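Local coordinates for hypothetical protein (Bacteroides uniformis, PDB 4QE0) that is of unknown function but belongs to the DUF5043 family and is built around an antiparallel beta sheet accompanied by helices, at residues Q40-Y45 and F125-P130; I107-S112 and M119-N124. All blocks are in the same frame, centred on the assembly; numbering follows the deposited sequence.

How the contacts relate
Both contacts use strand 118-126, which lies between strands 41-45 and 106-111 in one antiparallel sheet. Contact 2 pairs it with 106-111 in a sequence-local hairpin near the centre of the chain, where nearly all touching residues are buried. Contact 1 joins its far end to 41-45, a partner distant in sequence, and lies partly at the surface. Leu44 and Phe123 link the two through the backbone. The chemistry changes with place: the central hairpin combines a beta bulge, apolar packing and a polar cluster around a water, whereas at the outer end the ladder gives way to a turn, where phenylalanine rings and a glutamine-threonine bond take over.

Contact 1 of 2, residues Q40-Y45 and F125-P130; sequences QFVTLY and FFTFEP
Val42 and Phe125 form the last hydrogen-bonded antiparallel pair here: Val42 N reaches Phe125 O at 2.7 Å, and a longer bond of 3.3 Å runs from Phe125 N to Val42 O. Beyond the non-hydrogen-bonded pair Phe41-Phe126, Thr127 N donates to Gln40 O at 2.9 Å, and the same oxygen takes a CA-H contact from Phe126.

Thr127 OG1 gives its proton to Gln40 OE1 at 2.6 Å, in the amide plane and on a lone pair. Because Gln40 NE2 also binds Asp37 O, both ends of the amide are held and its rotation is fixed. The type I turn from Phe126 to Glu129 is braced by Phe126 N, which meets Glu129 OE1 at 3.0 Å from above the carboxylate plane.

The apolar contacts lie on both faces of the sheet. On one, CD1 of Phe41 sits 3.5 Å from Phe126 CZ, over one face of the Phe126 ring and offset toward its rim; the ring planes are inclined at 55°. An alanine in place of Phe126 would probably leave the Phe41 ring without this partner and open a gap beside Gln40 O, although the CB that rests against the Phe128 ring would remain. On the other face, Phe125 CG occupies the crowded position between backbone N and carbonyl carbon (chi1 47°), and the ring receives Val42 CB over one face in a CH-pi contact. Leu44 CD2 approaches the edge of that ring, 4.1 Å from CE2, while Val42 CG2 meets the methyl of Thr127.

The chemistry implies a strand end held by backbone bonds, with the Gln40-Thr127 pair tying on the turn and phenylalanine side chains packing on each face.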
loop_
_atom_site.group_PDB
_atom_site.type_symbol
_atom_site.label_atom_id
_atom_site.label_comp_id
_atom_site.label_asym_id
_atom_site.label_seq_id
_atom_site.Cartn_x
_atom_site.Cartn_y
_atom_site.Cartn_z
ATOM N N GLN A 40 -4.859 -21.780 -21.135
ATOM C CA GLN A 40 -4.183 -20.487 -21.192
ATOM C C GLN A 40 -4.063 -19.817 -19.796
ATOM O O GLN A 40 -4.017 -18.598 -19.686
ATOM C CB GLN A 40 -4.871 -19.593 -22.217
ATOM C CG GLN A 40 -4.675 -20.109 -23.642
ATOM C CD GLN A 40 -3.241 -19.958 -24.081
ATOM O OE1 GLN A 40 -2.735 -18.846 -24.157
ATOM N NE2 GLN A 40 -2.577 -21.066 -24.372
ATOM N N PHE A 41 -3.992 -20.648 -18.761
ATOM C CA PHE A 41 -3.840 -20.207 -17.375
ATOM C C PHE A 41 -2.366 -19.993 -17.065
ATOM O O PHE A 41 -1.525 -20.845 -17.377
ATOM C CB PHE A 41 -4.403 -21.292 -16.460
ATOM C CG PHE A 41 -4.555 -20.892 -15.019
ATOM C CD1 PHE A 41 -5.353 -19.821 -14.677
ATOM C CD2 PHE A 41 -3.938 -21.613 -14.015
ATOM C CE1 PHE A 41 -5.536 -19.470 -13.358
ATOM C CE2 PHE A 41 -4.115 -21.258 -12.678
ATOM C CZ PHE A 41 -4.918 -20.197 -12.364
ATOM N N VAL A 42 -2.052 -18.831 -16.501
ATOM C CA VAL A 42 -0.693 -18.422 -16.213
ATOM C C VAL A 42 -0.451 -18.454 -14.720
ATOM O O VAL A 42 -1.294 -18.007 -13.962
ATOM C CB VAL A 42 -0.428 -16.988 -16.695
ATOM C CG1 VAL A 42 1.014 -16.585 -16.428
ATOM C CG2 VAL A 42 -0.776 -16.840 -18.166
ATOM N N THR A 43 0.707 -18.974 -14.326
ATOM C CA THR A 43 1.190 -18.906 -12.944
ATOM C C THR A 43 2.524 -18.151 -13.025
ATOM O O THR A 43 3.440 -18.581 -13.715
ATOM C CB THR A 43 1.364 -20.315 -12.330
ATOM O OG1 THR A 43 0.122 -21.035 -12.412
ATOM C CG2 THR A 43 1.801 -20.231 -10.869
ATOM N N LEU A 44 2.588 -16.990 -12.381
ATOM C CA LEU A 44 3.712 -16.066 -12.471
ATOM C C LEU A 44 4.311 -15.886 -11.093
ATOM O O LEU A 44 3.596 -15.523 -10.147
ATOM C CB LEU A 44 3.215 -14.727 -13.027
ATOM C CG LEU A 44 4.243 -13.608 -13.204
ATOM C CD1 LEU A 44 5.251 -14.026 -14.273
ATOM C CD2 LEU A 44 3.574 -12.289 -13.569
ATOM N N TYR A 45 5.615 -16.116 -10.970
ATOM C CA TYR A 45 6.271 -16.126 -9.668
ATOM C C TYR A 45 7.752 -15.909 -9.733
ATOM O O TYR A 45 8.395 -16.299 -10.695
ATOM C CB TYR A 45 5.999 -17.437 -8.928
ATOM C CG TYR A 45 6.380 -18.704 -9.653
ATOM C CD1 TYR A 45 5.569 -19.225 -10.659
ATOM C CD2 TYR A 45 7.536 -19.403 -9.323
ATOM C CE1 TYR A 45 5.899 -20.406 -11.315
ATOM C CE2 TYR A 45 7.854 -20.592 -9.962
ATOM C CZ TYR A 45 7.028 -21.085 -10.959
ATOM O OH TYR A 45 7.320 -22.242 -11.640
ATOM N N PHE A 125 -3.509 -15.586 -13.682
ATOM C CA PHE A 125 -4.451 -14.951 -14.581
ATOM C C PHE A 125 -4.403 -15.735 -15.902
ATOM O O PHE A 125 -3.677 -16.716 -16.000
ATOM C CB PHE A 125 -4.075 -13.483 -14.836
ATOM C CG PHE A 125 -2.621 -13.276 -15.168
ATOM C CD1 PHE A 125 -2.163 -13.386 -16.483
ATOM C CD2 PHE A 125 -1.710 -12.947 -14.164
ATOM C CE1 PHE A 125 -0.828 -13.208 -16.777
ATOM C CE2 PHE A 125 -0.379 -12.738 -14.457
ATOM C CZ PHE A 125 0.064 -12.865 -15.760
ATOM N N PHE A 126 -5.167 -15.309 -16.894
ATOM C CA PHE A 126 -5.188 -16.003 -18.193
ATOM C C PHE A 126 -4.529 -15.138 -19.255
ATOM O O PHE A 126 -4.552 -13.916 -19.159
ATOM C CB PHE A 126 -6.622 -16.331 -18.578
ATOM C CG PHE A 126 -7.271 -17.357 -17.679
ATOM C CD1 PHE A 126 -7.886 -16.990 -16.488
ATOM C CD2 PHE A 126 -7.282 -18.692 -18.042
ATOM C CE1 PHE A 126 -8.484 -17.935 -15.671
ATOM C CE2 PHE A 126 -7.892 -19.639 -17.247
ATOM C CZ PHE A 126 -8.493 -19.268 -16.060
ATOM N N THR A 127 -3.971 -15.767 -20.290
ATOM C CA THR A 127 -3.245 -15.021 -21.310
ATOM C C THR A 127 -4.155 -14.104 -22.119
ATOM O O THR A 127 -3.691 -13.126 -22.714
ATOM C CB THR A 127 -2.570 -15.933 -22.326
ATOM O OG1 THR A 127 -3.583 -16.629 -23.051
ATOM C CG2 THR A 127 -1.635 -16.900 -21.651
ATOM N N PHE A 128 -5.451 -14.397 -22.119
ATOM C CA PHE A 128 -6.425 -13.581 -22.837
ATOM C C PHE A 128 -6.992 -12.434 -22.007
ATOM O O PHE A 128 -7.846 -11.687 -22.487
ATOM C CB PHE A 128 -7.556 -14.443 -23.387
ATOM C CG PHE A 128 -8.169 -15.389 -22.373
ATOM C CD1 PHE A 128 -9.081 -14.941 -21.446
ATOM C CD2 PHE A 128 -7.847 -16.739 -22.397
ATOM C CE1 PHE A 128 -9.661 -15.818 -20.548
ATOM C CE2 PHE A 128 -8.414 -17.612 -21.501
ATOM C CZ PHE A 128 -9.325 -17.155 -20.584
ATOM N N GLU A 129 -6.499 -12.264 -20.780
ATOM C CA GLU A 129 -6.935 -11.187 -19.909
ATOM C C GLU A 129 -5.931 -10.036 -19.915
ATOM O O GLU A 129 -4.774 -10.235 -20.249
ATOM C CB GLU A 129 -7.103 -11.717 -18.474
ATOM C CG GLU A 129 -8.251 -12.708 -18.321
ATOM C CD GLU A 129 -8.351 -13.327 -16.933
ATOM O OE1 GLU A 129 -7.325 -13.361 -16.185
ATOM O OE2 GLU A 129 -9.466 -13.796 -16.600
ATOM N N PRO A 130 -6.369 -8.843 -19.496
ATOM C CA PRO A 130 -5.467 -7.681 -19.516
ATOM C C PRO A 130 -4.266 -7.795 -18.574
ATOM O O PRO A 130 -3.238 -7.166 -18.828
ATOM C CB PRO A 130 -6.364 -6.506 -19.119
ATOM C CG PRO A 130 -7.628 -7.104 -18.599
ATOM C CD PRO A 130 -7.759 -8.481 -19.148
#

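Contact 2 of 2, residues I107-S112 and M119-N124; sequences ITMLLS and MEVNFN
The carbonyl oxygen of Leu110 is gripped by two successive N-H groups: Met119 N at 2.8 Å from Leu110 O, and Glu120 N in a weaker bond. Two residues facing one make a classic beta bulge. From there the hairpin is regular, with Leu110 N donating to Glu120 O in an almost straight bond (177° at the hydrogen), then Thr108 and Asn122 bonding in both directions.

On the face carrying them, the Thr108 and Asn122 side chains run alongside one another in the same direction. Asn122 CG stands between its backbone N and carbonyl carbon (chi1 64°), and OD1 comes 3.5 Å from Thr108 CB. A water joins this pair to Asn124, two residues beyond Asn122: it lies 2.6 Å from Thr108 OG1 and is placed to donate to Asn122 OD1 and Asn124 OD1, though it lacks protons for all acceptors in reach. Asn124 ND2 turns to Val42 O, while both carboxylate oxygens of Glu120 take backbone N-H groups from Leu51 and the dimethylated lysine at position 50.

The opposite face, of Ile107, Met109, Val121 and Phe123, is apolar: Ile107 CG2 touches Val121 CG1 (4.1 Å) and Phe123 CE1 (4.0 Å). At the turn end, on the Leu110 side, the selenium of selenomethionine Met119 rests 3.9 Å from Ser112 CB, and Ser112 OG accepts bonds from Asn114 N and Thr115 N.

Within the sheet the hairpin lies between strands 41-45 and 164-169, the latter putting Trp168 against Ile107 and Met109, while helix 136-143 brings the Tyr139 ring to Phe123.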
loop_
_atom_site.group_PDB
_atom_site.type_symbol
_atom_site.label_atom_id
_atom_site.label_comp_id
_atom_site.label_asym_id
_atom_site.label_seq_id
_atom_site.Cartn_x
_atom_site.Cartn_y
_atom_site.Cartn_z
ATOM N N ILE A 107 -4.133 -13.301 -6.552
ATOM C CA ILE A 107 -2.898 -13.116 -5.807
ATOM C C ILE A 107 -2.870 -14.158 -4.717
ATOM O O ILE A 107 -3.883 -14.385 -4.045
ATOM C CB ILE A 107 -2.788 -11.702 -5.148
ATOM C CG1 ILE A 107 -3.062 -10.596 -6.166
ATOM C CG2 ILE A 107 -1.418 -11.491 -4.512
ATOM C CD1 ILE A 107 -4.496 -10.124 -6.180
ATOM N N THR A 108 -1.700 -14.764 -4.503
ATOM C CA THR A 108 -1.517 -15.732 -3.435
ATOM C C THR A 108 -0.322 -15.341 -2.566
ATOM O O THR A 108 0.773 -15.108 -3.086
ATOM C CB THR A 108 -1.335 -17.157 -4.020
ATOM O OG1 THR A 108 -2.498 -17.538 -4.804
ATOM C CG2 THR A 108 -1.136 -18.167 -2.943
HETATM N N MSE A 109 -0.558 -15.255 -1.267
HETATM C CA MSE A 109 0.494 -15.059 -0.262
HETATM C C MSE A 109 0.639 -16.365 0.463
HETATM O O MSE A 109 -0.366 -16.966 0.902
HETATM C CB MSE A 109 0.114 -13.990 0.766
HETATM C CG MSE A 109 0.114 -12.603 0.194
HETATM SE SE MSE A 109 -0.325 -11.299 1.667
HETATM C CE MSE A 109 -2.162 -11.766 2.131
ATOM N N LEU A 110 1.879 -16.838 0.580
ATOM C CA LEU A 110 2.175 -18.035 1.361
ATOM C C LEU A 110 2.894 -17.605 2.625
ATOM O O LEU A 110 3.980 -17.011 2.569
ATOM C CB LEU A 110 3.008 -19.015 0.568
ATOM C CG LEU A 110 2.422 -19.405 -0.801
ATOM C CD1 LEU A 110 3.232 -20.506 -1.452
ATOM C CD2 LEU A 110 0.969 -19.829 -0.654
ATOM N N LEU A 111 2.275 -17.902 3.763
ATOM C CA LEU A 111 2.763 -17.458 5.047
ATOM C C LEU A 111 3.495 -18.546 5.820
ATOM O O LEU A 111 3.134 -19.726 5.754
ATOM C CB LEU A 111 1.607 -16.998 5.923
ATOM C CG LEU A 111 0.583 -15.990 5.397
ATOM C CD1 LEU A 111 -0.370 -15.662 6.530
ATOM C CD2 LEU A 111 1.192 -14.755 4.818
ATOM N N SER A 112 4.475 -18.119 6.604
ATOM C CA SER A 112 5.143 -18.993 7.553
ATOM C C SER A 112 4.167 -19.401 8.626
ATOM O O SER A 112 3.494 -18.562 9.211
ATOM C CB SER A 112 6.330 -18.300 8.226
ATOM O OG SER A 112 6.746 -19.026 9.370
HETATM N N MSE A 119 6.192 -15.447 3.092
HETATM C CA MSE A 119 7.404 -16.060 2.561
HETATM C C MSE A 119 7.492 -15.948 1.067
HETATM O O MSE A 119 8.574 -15.740 0.527
HETATM C CB MSE A 119 7.408 -17.547 2.932
HETATM C CG MSE A 119 7.630 -17.722 4.418
HETATM SE SE MSE A 119 7.714 -19.669 4.817
HETATM C CE MSE A 119 6.126 -20.382 3.882
ATOM N N GLU A 120 6.362 -16.100 0.380
ATOM C CA GLU A 120 6.306 -16.077 -1.087
ATOM C C GLU A 120 4.978 -15.472 -1.548
ATOM O O GLU A 120 3.981 -15.526 -0.819
ATOM C CB GLU A 120 6.384 -17.503 -1.673
ATOM C CG GLU A 120 7.636 -18.267 -1.302
ATOM C CD GLU A 120 7.765 -19.634 -1.975
ATOM O OE1 GLU A 120 6.883 -20.070 -2.773
ATOM O OE2 GLU A 120 8.799 -20.288 -1.694
ATOM N N VAL A 121 4.999 -14.938 -2.762
ATOM C CA VAL A 121 3.829 -14.393 -3.434
ATOM C C VAL A 121 3.833 -14.942 -4.848
ATOM O O VAL A 121 4.889 -15.036 -5.483
ATOM C CB VAL A 121 3.850 -12.849 -3.476
ATOM C CG1 VAL A 121 2.623 -12.320 -4.193
ATOM C CG2 VAL A 121 3.917 -12.265 -2.064
ATOM N N ASN A 122 2.668 -15.298 -5.355
ATOM C CA ASN A 122 2.546 -15.620 -6.762
ATOM C C ASN A 122 1.228 -15.121 -7.309
ATOM O O ASN A 122 0.341 -14.719 -6.538
ATOM C CB ASN A 122 2.793 -17.102 -7.037
ATOM C CG ASN A 122 1.775 -18.013 -6.393
ATOM O OD1 ASN A 122 0.615 -17.990 -6.747
ATOM N ND2 ASN A 122 2.228 -18.865 -5.485
ATOM N N PHE A 123 1.143 -15.075 -8.626
ATOM C CA PHE A 123 0.027 -14.466 -9.343
ATOM C C PHE A 123 -0.556 -15.468 -10.356
ATOM O O PHE A 123 0.183 -16.259 -10.963
ATOM C CB PHE A 123 0.499 -13.210 -10.059
ATOM C CG PHE A 123 1.140 -12.201 -9.160
ATOM C CD1 PHE A 123 0.355 -11.358 -8.390
ATOM C CD2 PHE A 123 2.521 -12.130 -9.018
ATOM C CE1 PHE A 123 0.945 -10.445 -7.520
ATOM C CE2 PHE A 123 3.107 -11.208 -8.152
ATOM C CZ PHE A 123 2.312 -10.357 -7.413
ATOM N N ASN A 124 -1.875 -15.415 -10.553
ATOM C CA ASN A 124 -2.531 -16.222 -11.576
ATOM C C ASN A 124 -3.487 -15.352 -12.373
ATOM O O ASN A 124 -4.170 -14.484 -11.826
ATOM C CB ASN A 124 -3.327 -17.402 -10.994
ATOM C CG ASN A 124 -2.455 -18.462 -10.367
ATOM O OD1 ASN A 124 -2.413 -18.581 -9.160
ATOM N ND2 ASN A 124 -1.763 -19.237 -11.179
HETATM O O HOH W 1 -2.079 -16.586 -7.212
#